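Local coordinates for protein small ribosomal subunit biogenesis GTPase RsgA (Thermotoga maritima, PDB 1U0L) that probably assists late maturation of the 30S ribosomal subunit as a circularly permuted, zinc-binding GTPase that hydrolyses GTP slowly, at residues Asp86-Val91 with Leu116-Val121; Leu108-Lys113 with Ala232-Asn237; Ser172-Leu177 with Gly223-Thr228; His246-Phe251 with Glu282-Asn287. One frame throughout, in Å; residues are numbered along the deposited sequence.

Interaction 1: residues Asp86-Val91 with Leu116-Val121; sequences DQVILV and LETVMV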
loop_
_atom_site.group_PDB
_atom_site.type_symbol
_atom_site.label_atom_id
_atom_site.label_comp_id
_atom_site.label_asym_id
_atom_site.label_seq_id
_atom_site.Cartn_x
_atom_site.Cartn_y
_atom_site.Cartn_z
ATOM N N ASP A 86 -2.819 -4.423 -5.031
ATOM C CA ASP A 86 -1.590 -5.182 -5.264
ATOM C C ASP A 86 -0.396 -4.457 -4.672
ATOM O O ASP A 86 0.390 -5.044 -3.941
ATOM C CB ASP A 86 -1.295 -5.357 -6.753
ATOM C CG ASP A 86 -2.520 -5.655 -7.567
ATOM O OD1 ASP A 86 -3.319 -6.509 -7.134
ATOM O OD2 ASP A 86 -2.677 -5.044 -8.648
ATOM N N GLN A 87 -0.255 -3.176 -5.004
ATOM C CA GLN A 87 0.884 -2.398 -4.536
ATOM C C GLN A 87 0.678 -1.234 -3.607
ATOM O O GLN A 87 -0.368 -0.583 -3.574
ATOM C CB GLN A 87 1.688 -1.848 -5.709
ATOM C CG GLN A 87 2.596 -2.828 -6.361
ATOM C CD GLN A 87 3.412 -2.189 -7.450
ATOM O OE1 GLN A 87 2.890 -1.421 -8.258
ATOM N NE2 GLN A 87 4.699 -2.508 -7.490
ATOM N N VAL A 88 1.758 -0.975 -2.885
ATOM C CA VAL A 88 1.874 0.115 -1.951
ATOM C C VAL A 88 3.068 0.875 -2.473
ATOM O O VAL A 88 4.160 0.309 -2.597
ATOM C CB VAL A 88 2.219 -0.373 -0.566
ATOM C CG1 VAL A 88 2.537 0.815 0.320
ATOM C CG2 VAL A 88 1.071 -1.181 -0.008
ATOM N N ILE A 89 2.860 2.136 -2.836
ATOM C CA ILE A 89 3.965 2.960 -3.308
ATOM C C ILE A 89 4.297 3.765 -2.081
ATOM O O ILE A 89 3.523 4.632 -1.666
ATOM C CB ILE A 89 3.543 3.894 -4.413
ATOM C CG1 ILE A 89 2.970 3.092 -5.583
ATOM C CG2 ILE A 89 4.735 4.720 -4.842
ATOM C CD1 ILE A 89 3.982 2.185 -6.289
ATOM N N LEU A 90 5.433 3.444 -1.479
ATOM C CA LEU A 90 5.852 4.109 -0.259
ATOM C C LEU A 90 6.757 5.286 -0.573
ATOM O O LEU A 90 7.939 5.113 -0.869
ATOM C CB LEU A 90 6.571 3.112 0.654
ATOM C CG LEU A 90 6.234 3.215 2.144
ATOM C CD1 LEU A 90 7.216 2.365 3.006
ATOM C CD2 LEU A 90 6.291 4.675 2.531
ATOM N N VAL A 91 6.193 6.484 -0.531
ATOM C CA VAL A 91 6.998 7.653 -0.814
ATOM C C VAL A 91 7.660 8.114 0.472
ATOM O O VAL A 91 7.009 8.364 1.487
ATOM C CB VAL A 91 6.166 8.767 -1.463
ATOM C CG1 VAL A 91 6.966 10.034 -1.555
ATOM C CG2 VAL A 91 5.782 8.342 -2.852
ATOM N N LEU A 116 0.929 -7.206 0.221
ATOM C CA LEU A 116 1.020 -6.321 -0.935
ATOM C C LEU A 116 2.460 -6.128 -1.364
ATOM O O LEU A 116 3.377 -6.190 -0.555
ATOM C CB LEU A 116 0.418 -4.946 -0.607
ATOM C CG LEU A 116 -0.969 -4.901 0.046
ATOM C CD1 LEU A 116 -1.357 -3.466 0.400
ATOM C CD2 LEU A 116 -1.984 -5.506 -0.902
ATOM N N GLU A 117 2.659 -5.914 -2.654
ATOM C CA GLU A 117 3.986 -5.655 -3.167
ATOM C C GLU A 117 4.221 -4.214 -2.724
ATOM O O GLU A 117 3.287 -3.410 -2.709
ATOM C CB GLU A 117 3.988 -5.717 -4.694
ATOM C CG GLU A 117 3.764 -7.085 -5.270
ATOM C CD GLU A 117 4.939 -7.994 -5.018
ATOM O OE1 GLU A 117 5.240 -8.264 -3.836
ATOM O OE2 GLU A 117 5.569 -8.434 -6.004
ATOM N N THR A 118 5.449 -3.889 -2.347
ATOM C CA THR A 118 5.759 -2.529 -1.951
ATOM C C THR A 118 6.911 -1.967 -2.755
ATOM O O THR A 118 7.924 -2.634 -2.952
ATOM C CB THR A 118 6.118 -2.437 -0.464
ATOM O OG1 THR A 118 4.914 -2.333 0.301
ATOM C CG2 THR A 118 6.995 -1.224 -0.194
ATOM N N VAL A 119 6.738 -0.745 -3.243
ATOM C CA VAL A 119 7.793 -0.074 -3.979
ATOM C C VAL A 119 8.128 1.208 -3.235
ATOM O O VAL A 119 7.305 2.120 -3.134
ATOM C CB VAL A 119 7.365 0.241 -5.395
ATOM C CG1 VAL A 119 8.361 1.187 -6.042
ATOM C CG2 VAL A 119 7.290 -1.047 -6.170
ATOM N N MET A 120 9.340 1.253 -2.693
ATOM C CA MET A 120 9.817 2.399 -1.925
ATOM C C MET A 120 10.315 3.493 -2.857
ATOM O O MET A 120 11.131 3.239 -3.751
ATOM C CB MET A 120 10.942 1.956 -0.977
ATOM C CG MET A 120 11.470 3.050 -0.057
ATOM S SD MET A 120 12.570 2.453 1.272
ATOM C CE MET A 120 11.484 1.216 2.067
ATOM N N VAL A 121 9.814 4.706 -2.659
ATOM C CA VAL A 121 10.242 5.825 -3.498
ATOM C C VAL A 121 10.846 7.002 -2.718
ATOM O O VAL A 121 10.123 7.742 -2.052
ATOM C CB VAL A 121 9.073 6.400 -4.346
ATOM C CG1 VAL A 121 9.598 7.546 -5.181
ATOM C CG2 VAL A 121 8.437 5.324 -5.231
#
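Val88 has CG1 anti to its backbone N (chi1 171°), which puts CG2 beside that N and on the Leu116 side. Leu116 CG lies beside its own N (chi1 -49°), and its CD1 meets Val88 CG2 at 3.4 Å. The two side chains cross at about a right angle. Thr118 comes next to Val88 in a different way: the two lie side by side and point the same way, with Thr118 OG1 3.4 Å from Val88 CB.

The backbones run parallel, with a closest axis approach of 4.5 Å, and five hydrogen bonds join them. Glu117 N donates to Asp86 O. Val88 and Leu90 each turn both N and O to the other strand. Val88 N donates to Glu117 O at 2.9 Å, and Val88 O accepts from Val119 N at 2.9 Å. Leu90 N likewise meets Val119 O, and Leu90 O accepts from Val121 N.

This is the strand pair of a beta-alpha-beta unit in the P-loop GTPase domain, with helix 101-113 as the connection. Val88, Leu90 and Thr118 pack on that helix. On the face with Ile89, Val119 and Val121, helix 160-167 is the cover. Here Ile89 CD1 lies 4.0 Å from Val119 CB, the two side chains running side by side. Ile89 CG2 reaches Val121 CG2 at 3.8 Å.

Ile89 turns its own backbone N and O to Thr173 and Ala175 of strand 171-175, so strand 87-92 is bonded along both edges. Asp86 bears a salt bridge to Lys74. Beyond Val121 the chain enters the inferred GTP-binding residues Asn123-Asp126.

Interaction 2: residues Leu108-Lys113 with Ala232-Asn237; sequences LVLAEK and ANLEIN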
loop_
_atom_site.group_PDB
_atom_site.type_symbol
_atom_site.label_atom_id
_atom_site.label_comp_id
_atom_site.label_asym_id
_atom_site.label_seq_id
_atom_site.Cartn_x
_atom_site.Cartn_y
_atom_site.Cartn_z
ATOM N N LEU A 108 5.834 -0.558 6.044
ATOM C CA LEU A 108 6.157 -1.842 5.437
ATOM C C LEU A 108 5.438 -2.965 6.182
ATOM O O LEU A 108 4.876 -3.860 5.558
ATOM C CB LEU A 108 7.671 -2.074 5.450
ATOM C CG LEU A 108 8.472 -1.132 4.548
ATOM C CD1 LEU A 108 9.956 -1.297 4.813
ATOM C CD2 LEU A 108 8.151 -1.413 3.088
ATOM N N VAL A 109 5.436 -2.913 7.512
ATOM C CA VAL A 109 4.755 -3.934 8.299
ATOM C C VAL A 109 3.301 -4.014 7.833
ATOM O O VAL A 109 2.774 -5.102 7.597
ATOM C CB VAL A 109 4.794 -3.612 9.811
ATOM C CG1 VAL A 109 3.834 -4.517 10.562
ATOM C CG2 VAL A 109 6.205 -3.809 10.348
ATOM N N LEU A 110 2.662 -2.856 7.689
ATOM C CA LEU A 110 1.275 -2.792 7.228
ATOM C C LEU A 110 1.089 -3.355 5.811
ATOM O O LEU A 110 0.137 -4.090 5.540
ATOM C CB LEU A 110 0.774 -1.347 7.265
ATOM C CG LEU A 110 0.428 -0.831 8.653
ATOM C CD1 LEU A 110 0.158 0.655 8.573
ATOM C CD2 LEU A 110 -0.764 -1.574 9.219
ATOM N N ALA A 111 1.995 -2.997 4.910
ATOM C CA ALA A 111 1.919 -3.467 3.532
ATOM C C ALA A 111 2.085 -4.985 3.485
ATOM O O ALA A 111 1.410 -5.681 2.711
ATOM C CB ALA A 111 3.001 -2.795 2.695
ATOM N N GLU A 112 2.982 -5.494 4.321
ATOM C CA GLU A 112 3.226 -6.920 4.363
ATOM C C GLU A 112 2.003 -7.620 4.970
ATOM O O GLU A 112 1.517 -8.627 4.449
ATOM C CB GLU A 112 4.482 -7.217 5.187
ATOM C CG GLU A 112 5.442 -8.200 4.531
ATOM C CD GLU A 112 6.234 -7.582 3.388
ATOM O OE1 GLU A 112 7.081 -8.286 2.795
ATOM O OE2 GLU A 112 6.021 -6.389 3.075
ATOM N N LYS A 113 1.494 -7.075 6.064
ATOM C CA LYS A 113 0.343 -7.677 6.696
ATOM C C LYS A 113 -0.814 -7.858 5.719
ATOM O O LYS A 113 -1.510 -8.877 5.760
ATOM C CB LYS A 113 -0.128 -6.848 7.880
ATOM C CG LYS A 113 -1.359 -7.432 8.489
ATOM C CD LYS A 113 -1.917 -6.615 9.619
ATOM C CE LYS A 113 -3.132 -7.340 10.199
ATOM N NZ LYS A 113 -2.837 -8.801 10.479
ATOM N N ALA A 232 -2.678 5.967 6.111
ATOM C CA ALA A 232 -2.272 7.250 6.658
ATOM C C ALA A 232 -2.376 7.310 8.168
ATOM O O ALA A 232 -1.691 8.110 8.806
ATOM C CB ALA A 232 -3.090 8.362 6.037
ATOM N N ASN A 233 -3.219 6.472 8.755
ATOM C CA ASN A 233 -3.358 6.496 10.200
ATOM C C ASN A 233 -2.393 5.543 10.897
ATOM O O ASN A 233 -2.493 5.336 12.106
ATOM C CB ASN A 233 -4.789 6.175 10.604
ATOM C CG ASN A 233 -5.244 4.851 10.077
ATOM O OD1 ASN A 233 -4.616 3.823 10.322
ATOM N ND2 ASN A 233 -6.346 4.860 9.341
ATOM N N LEU A 234 -1.460 4.969 10.140
ATOM C CA LEU A 234 -0.458 4.063 10.697
ATOM C C LEU A 234 -0.978 3.300 11.919
ATOM O O LEU A 234 -0.397 3.379 13.001
ATOM C CB LEU A 234 0.786 4.868 11.091
ATOM C CG LEU A 234 1.586 5.508 9.949
ATOM C CD1 LEU A 234 2.472 6.617 10.490
ATOM C CD2 LEU A 234 2.436 4.448 9.237
ATOM N N GLU A 235 -2.068 2.563 11.745
ATOM C CA GLU A 235 -2.655 1.818 12.848
ATOM C C GLU A 235 -2.308 0.340 12.884
ATOM O O GLU A 235 -2.888 -0.464 12.161
ATOM C CB GLU A 235 -4.173 1.975 12.846
ATOM C CG GLU A 235 -4.648 3.310 13.376
ATOM C CD GLU A 235 -6.150 3.496 13.234
ATOM O OE1 GLU A 235 -6.679 4.506 13.748
ATOM O OE2 GLU A 235 -6.799 2.634 12.603
ATOM N N ILE A 236 -1.361 -0.002 13.746
ATOM C CA ILE A 236 -0.922 -1.375 13.936
ATOM C C ILE A 236 -1.495 -1.847 15.260
ATOM O O ILE A 236 -0.910 -1.612 16.312
ATOM C CB ILE A 236 0.603 -1.461 14.017
ATOM C CG1 ILE A 236 1.198 -1.315 12.625
ATOM C CG2 ILE A 236 1.023 -2.772 14.632
ATOM C CD1 ILE A 236 2.699 -1.451 12.602
ATOM N N ASN A 237 -2.641 -2.506 15.215
ATOM C CA ASN A 237 -3.273 -2.975 16.442
ATOM C C ASN A 237 -3.869 -4.345 16.211
ATOM O O ASN A 237 -3.904 -5.184 17.111
ATOM C CB ASN A 237 -4.372 -1.998 16.877
ATOM C CG ASN A 237 -3.818 -0.649 17.303
ATOM O OD1 ASN A 237 -3.198 -0.532 18.362
ATOM N ND2 ASN A 237 -4.033 0.376 16.478
#
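Leu110 and Ile236 carry most of this contact, with Val109 as a third member. Leu110 reaches from helix 101-113 towards an irregular segment, and its two methyls find different partners. CD2 lies 3.9 Å from Ile236 CG1 and 3.8 Å from the backbone Glu235 O. CD1 turns to Leu234, with Leu234 CA at 4.1 Å. The Leu110 fork thus touches three consecutive residues of the loop.

Ile236 has CG1 beside its backbone N (chi1 -76°), which brings CG1 to Leu110. Its extended end carries CD1 on to Val109, where Val109 CG1 is 3.9 Å away. The Ile236 and Val109 side chains cross at about a right angle. Ile236 is poorly ordered, so its exact placement is uncertain.

The contact is apolar packing of branched side chains. Within the loop, Glu235 N makes a weak hydrogen bond to Asn233 OD1. The loop follows the Asp-Thr-Pro-Gly sequence that begins at Asp227, the place where GTPases of this class usually carry switch II. The contact itself lies well away from the bound GDP.

Helix 101-113 is held between several elements here. Leu108 and Ala111 face strand 117-122, while Val109 and Ile236 both touch Met291 of helix 282-296. Ile236 also touches Leu295 of that helix, and Leu234 rests on Lys106 and Phe107 of helix 101-113.

Interaction 3: residues Ser172-Leu177 with Gly223-Thr228; sequences STMAGL and GYVVDT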
loop_
_atom_site.group_PDB
_atom_site.type_symbol
_atom_site.label_atom_id
_atom_site.label_comp_id
_atom_site.label_asym_id
_atom_site.label_seq_id
_atom_site.Cartn_x
_atom_site.Cartn_y
_atom_site.Cartn_z
ATOM N N SER A 172 -2.750 0.360 -7.490
ATOM C CA SER A 172 -1.813 0.796 -6.462
ATOM C C SER A 172 -2.287 1.834 -5.453
ATOM O O SER A 172 -3.160 2.650 -5.739
ATOM C CB SER A 172 -0.525 1.298 -7.120
ATOM O OG SER A 172 0.271 0.217 -7.575
ATOM N N THR A 173 -1.703 1.785 -4.257
ATOM C CA THR A 173 -2.029 2.760 -3.222
ATOM C C THR A 173 -0.774 3.506 -2.758
ATOM O O THR A 173 0.245 2.906 -2.415
ATOM C CB THR A 173 -2.707 2.117 -2.003
ATOM O OG1 THR A 173 -3.150 3.155 -1.121
ATOM C CG2 THR A 173 -1.740 1.209 -1.261
ATOM N N MET A 174 -0.859 4.829 -2.772
ATOM C CA MET A 174 0.252 5.669 -2.354
ATOM C C MET A 174 0.252 5.713 -0.833
ATOM O O MET A 174 -0.806 5.681 -0.204
ATOM C CB MET A 174 0.081 7.087 -2.911
ATOM C CG MET A 174 -0.288 7.125 -4.384
ATOM S SD MET A 174 0.907 7.985 -5.372
ATOM C CE MET A 174 2.266 6.889 -5.226
ATOM N N ALA A 175 1.441 5.777 -0.246
ATOM C CA ALA A 175 1.559 5.843 1.206
ATOM C C ALA A 175 2.804 6.627 1.624
ATOM O O ALA A 175 3.852 6.556 0.976
ATOM C CB ALA A 175 1.587 4.448 1.778
ATOM N N GLY A 176 2.675 7.386 2.705
ATOM C CA GLY A 176 3.789 8.183 3.183
ATOM C C GLY A 176 3.326 9.383 3.985
ATOM O O GLY A 176 2.168 9.790 3.880
ATOM N N LEU A 177 4.226 9.938 4.793
ATOM C CA LEU A 177 3.929 11.105 5.619
ATOM C C LEU A 177 3.454 12.326 4.799
ATOM O O LEU A 177 3.927 12.579 3.682
ATOM C CB LEU A 177 5.165 11.491 6.433
ATOM C CG LEU A 177 5.674 10.529 7.516
ATOM C CD1 LEU A 177 7.009 11.057 8.011
ATOM C CD2 LEU A 177 4.693 10.398 8.671
ATOM N N GLY A 223 -3.889 0.501 -15.471
ATOM C CA GLY A 223 -3.634 0.232 -14.071
ATOM C C GLY A 223 -4.379 1.308 -13.316
ATOM O O GLY A 223 -4.873 2.257 -13.929
ATOM N N TYR A 224 -4.481 1.168 -12.002
ATOM C CA TYR A 224 -5.172 2.169 -11.215
ATOM C C TYR A 224 -4.420 2.519 -9.958
ATOM O O TYR A 224 -3.607 1.731 -9.462
ATOM C CB TYR A 224 -6.539 1.688 -10.763
ATOM C CG TYR A 224 -7.458 1.179 -11.829
ATOM C CD1 TYR A 224 -7.344 -0.128 -12.315
ATOM C CD2 TYR A 224 -8.528 1.958 -12.270
ATOM C CE1 TYR A 224 -8.283 -0.650 -13.199
ATOM C CE2 TYR A 224 -9.473 1.444 -13.155
ATOM C CZ TYR A 224 -9.347 0.140 -13.608
ATOM O OH TYR A 224 -10.317 -0.381 -14.422
ATOM N N VAL A 225 -4.715 3.710 -9.447
ATOM C CA VAL A 225 -4.152 4.177 -8.190
ATOM C C VAL A 225 -5.311 4.768 -7.401
ATOM O O VAL A 225 -6.189 5.429 -7.959
ATOM C CB VAL A 225 -3.040 5.235 -8.363
ATOM C CG1 VAL A 225 -3.607 6.539 -8.941
ATOM C CG2 VAL A 225 -2.358 5.455 -7.000
ATOM N N VAL A 226 -5.309 4.513 -6.100
ATOM C CA VAL A 226 -6.386 4.975 -5.244
ATOM C C VAL A 226 -6.492 6.474 -5.028
ATOM O O VAL A 226 -5.520 7.215 -5.060
ATOM C CB VAL A 226 -6.341 4.265 -3.871
ATOM C CG1 VAL A 226 -7.693 4.366 -3.184
ATOM C CG2 VAL A 226 -5.969 2.796 -4.054
ATOM N N ASP A 227 -7.739 6.880 -4.843
ATOM C CA ASP A 227 -8.188 8.240 -4.594
ATOM C C ASP A 227 -7.340 8.872 -3.503
ATOM O O ASP A 227 -6.573 9.781 -3.751
ATOM C CB ASP A 227 -9.641 8.154 -4.132
ATOM C CG ASP A 227 -10.395 9.423 -4.334
ATOM O OD1 ASP A 227 -10.005 10.190 -5.233
ATOM O OD2 ASP A 227 -11.391 9.639 -3.606
ATOM N N THR A 228 -7.492 8.352 -2.289
ATOM C CA THR A 228 -6.779 8.834 -1.114
ATOM C C THR A 228 -5.561 7.936 -0.815
ATOM O O THR A 228 -5.369 6.909 -1.470
ATOM C CB THR A 228 -7.746 8.877 0.100
ATOM O OG1 THR A 228 -7.784 7.600 0.745
ATOM C CG2 THR A 228 -9.169 9.213 -0.371
HETATM O O HOH W 1 -5.453 3.935 -0.448
#
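Two nucleotide-site motifs of the GTPase fold grow out of this pair of parallel strands. Strand 171-175 leads into the P-loop, whose first residues are Gly176 and Leu177. Strand 224-226 leads into the Asp-Thr-Pro-Gly sequence that starts at Asp227. Gly176 O accepts a hydrogen bond from Lys182 NZ of the P-loop.

The pairing is short and centres on Ser172 and Val225. Ser172 N donates to Tyr224 O at 2.6 Å, and Ser172 O accepts from Val226 N at 2.9 Å. The segments diverge after that, with an angle of 40° between the strand directions.

Side chains continue the contact on both faces. Val225 CG2 is anti to the backbone N, which turns it to Met174 CG at 3.7 Å, and the two side chains cross obliquely. Thr173 and Val226 lie side by side and point the same way, with Thr173 CB 3.9 Å from Val226 CG2.

Farther along, a water spans the widening gap. It donates to Thr228 O at 3.1 Å and is also bonded to Thr173 OG1. Met174 is bonded through its backbone to Gly230, past the water-bridged residue.

The chemistry thus changes along the pair. Two direct backbone hydrogen bonds join the strands at Ser172, apolar packing of Met174 and Thr173 on the two valines follows, and water then links the hydroxyl of Thr173, a buried residue, to Thr228 O within the second motif.

Interaction 4: residues His246-Phe251 with Glu282-Asn287; sequences HYFKEF and ESRYEN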
loop_
_atom_site.group_PDB
_atom_site.type_symbol
_atom_site.label_atom_id
_atom_site.label_comp_id
_atom_site.label_asym_id
_atom_site.label_seq_id
_atom_site.Cartn_x
_atom_site.Cartn_y
_atom_site.Cartn_z
ATOM N N HIS A 246 6.656 -11.806 11.564
ATOM C CA HIS A 246 6.442 -12.290 10.204
ATOM C C HIS A 246 6.320 -11.142 9.214
ATOM O O HIS A 246 6.139 -11.359 8.021
ATOM C CB HIS A 246 5.159 -13.119 10.117
ATOM C CG HIS A 246 5.129 -14.293 11.038
ATOM N ND1 HIS A 246 6.121 -15.248 11.058
ATOM C CD2 HIS A 246 4.231 -14.663 11.982
ATOM C CE1 HIS A 246 5.838 -16.152 11.979
ATOM N NE2 HIS A 246 4.696 -15.820 12.553
ATOM N N TYR A 247 6.413 -9.916 9.700
ATOM C CA TYR A 247 6.270 -8.775 8.825
ATOM C C TYR A 247 7.573 -8.006 8.633
ATOM O O TYR A 247 7.585 -6.815 8.300
ATOM C CB TYR A 247 5.150 -7.910 9.374
ATOM C CG TYR A 247 3.838 -8.670 9.412
ATOM C CD1 TYR A 247 2.910 -8.456 10.431
ATOM C CD2 TYR A 247 3.504 -9.578 8.401
ATOM C CE1 TYR A 247 1.679 -9.121 10.443
ATOM C CE2 TYR A 247 2.275 -10.242 8.402
ATOM C CZ TYR A 247 1.373 -10.002 9.424
ATOM O OH TYR A 247 0.137 -10.593 9.403
ATOM N N PHE A 248 8.671 -8.725 8.840
ATOM C CA PHE A 248 10.019 -8.211 8.662
ATOM C C PHE A 248 10.752 -9.270 7.837
ATOM O O PHE A 248 11.424 -10.130 8.408
ATOM C CB PHE A 248 10.724 -8.057 10.009
ATOM C CG PHE A 248 10.449 -6.753 10.705
ATOM C CD1 PHE A 248 9.259 -6.548 11.389
ATOM C CD2 PHE A 248 11.392 -5.724 10.663
ATOM C CE1 PHE A 248 9.000 -5.342 12.023
ATOM C CE2 PHE A 248 11.154 -4.511 11.287
ATOM C CZ PHE A 248 9.948 -4.314 11.974
ATOM N N LYS A 249 10.593 -9.225 6.510
ATOM C CA LYS A 249 11.240 -10.180 5.605
ATOM C C LYS A 249 12.450 -10.845 6.241
ATOM O O LYS A 249 12.451 -12.050 6.472
ATOM C CB LYS A 249 11.736 -9.500 4.331
ATOM C CG LYS A 249 10.696 -9.036 3.324
ATOM C CD LYS A 249 11.379 -8.844 1.956
ATOM C CE LYS A 249 10.451 -8.237 0.953
ATOM N NZ LYS A 249 9.117 -8.921 0.976
ATOM N N GLU A 250 13.484 -10.043 6.504
ATOM C CA GLU A 250 14.733 -10.523 7.098
ATOM C C GLU A 250 14.544 -11.640 8.111
ATOM O O GLU A 250 15.312 -12.594 8.125
ATOM C CB GLU A 250 15.489 -9.385 7.793
ATOM C CG GLU A 250 15.654 -8.143 6.975
ATOM C CD GLU A 250 14.734 -7.043 7.442
ATOM O OE1 GLU A 250 13.508 -7.288 7.511
ATOM O OE2 GLU A 250 15.244 -5.942 7.741
ATOM N N PHE A 251 13.544 -11.504 8.973
ATOM C CA PHE A 251 13.270 -12.514 9.989
ATOM C C PHE A 251 12.537 -13.666 9.305
ATOM O O PHE A 251 11.324 -13.588 9.071
ATOM C CB PHE A 251 12.374 -11.946 11.100
ATOM C CG PHE A 251 12.892 -10.675 11.740
ATOM C CD1 PHE A 251 13.956 -9.971 11.195
ATOM C CD2 PHE A 251 12.267 -10.162 12.872
ATOM C CE1 PHE A 251 14.382 -8.787 11.761
ATOM C CE2 PHE A 251 12.691 -8.974 13.442
ATOM C CZ PHE A 251 13.747 -8.286 12.886
ATOM N N GLU A 282 20.547 -2.671 12.127
ATOM C CA GLU A 282 20.165 -2.420 13.512
ATOM C C GLU A 282 18.802 -1.732 13.597
ATOM O O GLU A 282 17.957 -2.111 14.415
ATOM C CB GLU A 282 21.223 -1.559 14.207
ATOM C CG GLU A 282 22.622 -2.156 14.151
ATOM C CD GLU A 282 23.646 -1.334 14.907
ATOM O OE1 GLU A 282 24.848 -1.681 14.846
ATOM O OE2 GLU A 282 23.250 -0.344 15.563
ATOM N N SER A 283 18.592 -0.731 12.741
ATOM C CA SER A 283 17.340 0.017 12.717
ATOM C C SER A 283 16.167 -0.926 12.611
ATOM O O SER A 283 15.169 -0.769 13.313
ATOM C CB SER A 283 17.319 0.984 11.536
ATOM O OG SER A 283 17.623 0.315 10.332
ATOM N N ARG A 284 16.291 -1.912 11.731
ATOM C CA ARG A 284 15.221 -2.878 11.545
ATOM C C ARG A 284 14.898 -3.550 12.869
ATOM O O ARG A 284 13.769 -3.461 13.372
ATOM C CB ARG A 284 15.623 -3.921 10.500
ATOM C CG ARG A 284 15.737 -3.352 9.086
ATOM C CD ARG A 284 14.375 -2.952 8.515
ATOM N NE ARG A 284 13.583 -4.130 8.187
ATOM C CZ ARG A 284 12.382 -4.103 7.620
ATOM N NH1 ARG A 284 11.820 -2.948 7.310
ATOM N NH2 ARG A 284 11.744 -5.235 7.357
ATOM N N TYR A 285 15.895 -4.216 13.442
ATOM C CA TYR A 285 15.693 -4.898 14.709
ATOM C C TYR A 285 15.070 -3.960 15.754
ATOM O O TYR A 285 14.061 -4.280 16.396
ATOM C CB TYR A 285 17.022 -5.432 15.251
ATOM C CG TYR A 285 16.810 -6.213 16.517
ATOM C CD1 TYR A 285 16.206 -7.461 16.480
ATOM C CD2 TYR A 285 17.086 -5.653 17.759
ATOM C CE1 TYR A 285 15.868 -8.130 17.642
ATOM C CE2 TYR A 285 16.751 -6.317 18.934
ATOM C CZ TYR A 285 16.135 -7.555 18.864
ATOM O OH TYR A 285 15.738 -8.207 20.013
ATOM N N GLU A 286 15.705 -2.800 15.901
ATOM C CA GLU A 286 15.316 -1.765 16.844
ATOM C C GLU A 286 13.843 -1.407 16.756
ATOM O O GLU A 286 13.120 -1.472 17.755
ATOM C CB GLU A 286 16.174 -0.526 16.591
ATOM C CG GLU A 286 15.990 0.598 17.577
ATOM C CD GLU A 286 16.932 1.746 17.294
ATOM O OE1 GLU A 286 16.822 2.356 16.209
ATOM O OE2 GLU A 286 17.787 2.035 18.155
ATOM N N ASN A 287 13.404 -1.036 15.557
ATOM C CA ASN A 287 12.019 -0.653 15.344
ATOM C C ASN A 287 11.066 -1.824 15.580
ATOM O O ASN A 287 9.961 -1.635 16.132
ATOM C CB ASN A 287 11.853 -0.080 13.937
ATOM C CG ASN A 287 12.628 1.208 13.744
ATOM O OD1 ASN A 287 12.541 2.114 14.568
ATOM N ND2 ASN A 287 13.390 1.299 12.653
#
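The irregular segment 246-251 passes the first turns of helix 282-296, with the closest CA atoms, those of Phe248 and Arg284, 8.0 Å apart. A hydrogen bond from Phe251 N to Phe248 O closes its turn. The contact joins the loop before the zinc ligands Cys256, Cys261, His263 and Cys269 to the C-terminal helix.

Arg284 bends at chi2 (-69°) and chi3 (-72°), which places NE beside the Glu250 carboxylate. Both carboxylate oxygens take part in the salt bridge. NH2 donates to Glu250 OE1 at 2.7 Å, on the syn side of OE1, near the guanidinium plane. NE pairs with Glu250 OE2, although that modelled distance is doubtfully short. The carboxylate and guanidinium planes are 37° apart.

Phe248 CD2 lies over one guanidinium face, 3.1 Å above its plane and offset toward the rim. Arg284 NH1 forms a salt bridge with Asp105. Phe248 CB sits over the centre of the Phe251 ring, whose CZ approaches Tyr285 CD1 at 4.4 Å.

Tyr285 OH is hydrogen-bonded to His263 O, and Phe251 packs edge-to-face with the His263 ring. Helix 101-113 lies against Phe248 and Arg284, helix 130-143 against Arg284, and helix 270-277 against Phe251 and Tyr285.

Overall arrangement
From the N terminus, interaction 1 opens first, at strand 87-92. Helix 101-113 opens interaction 2 before strand 117-122 closes interaction 1, so these two cross. Interaction 3 (172-177 with 223-228) is nested inside the long loop that interaction 2 closes at 232-237. Interaction 4 opens and closes later, at 246-251 and 282-287. Interactions 1 and 3 share one sheet through the neighbouring strands 87-92 and 171-175. Interaction 2 adds the helix on one face of it. Interaction 4 closes the loop that carries the zinc ligands. It touches interaction 2 through the Lys249-Glu112 salt bridge and Phe248 on Val109. Interactions 3 and 4 do not touch.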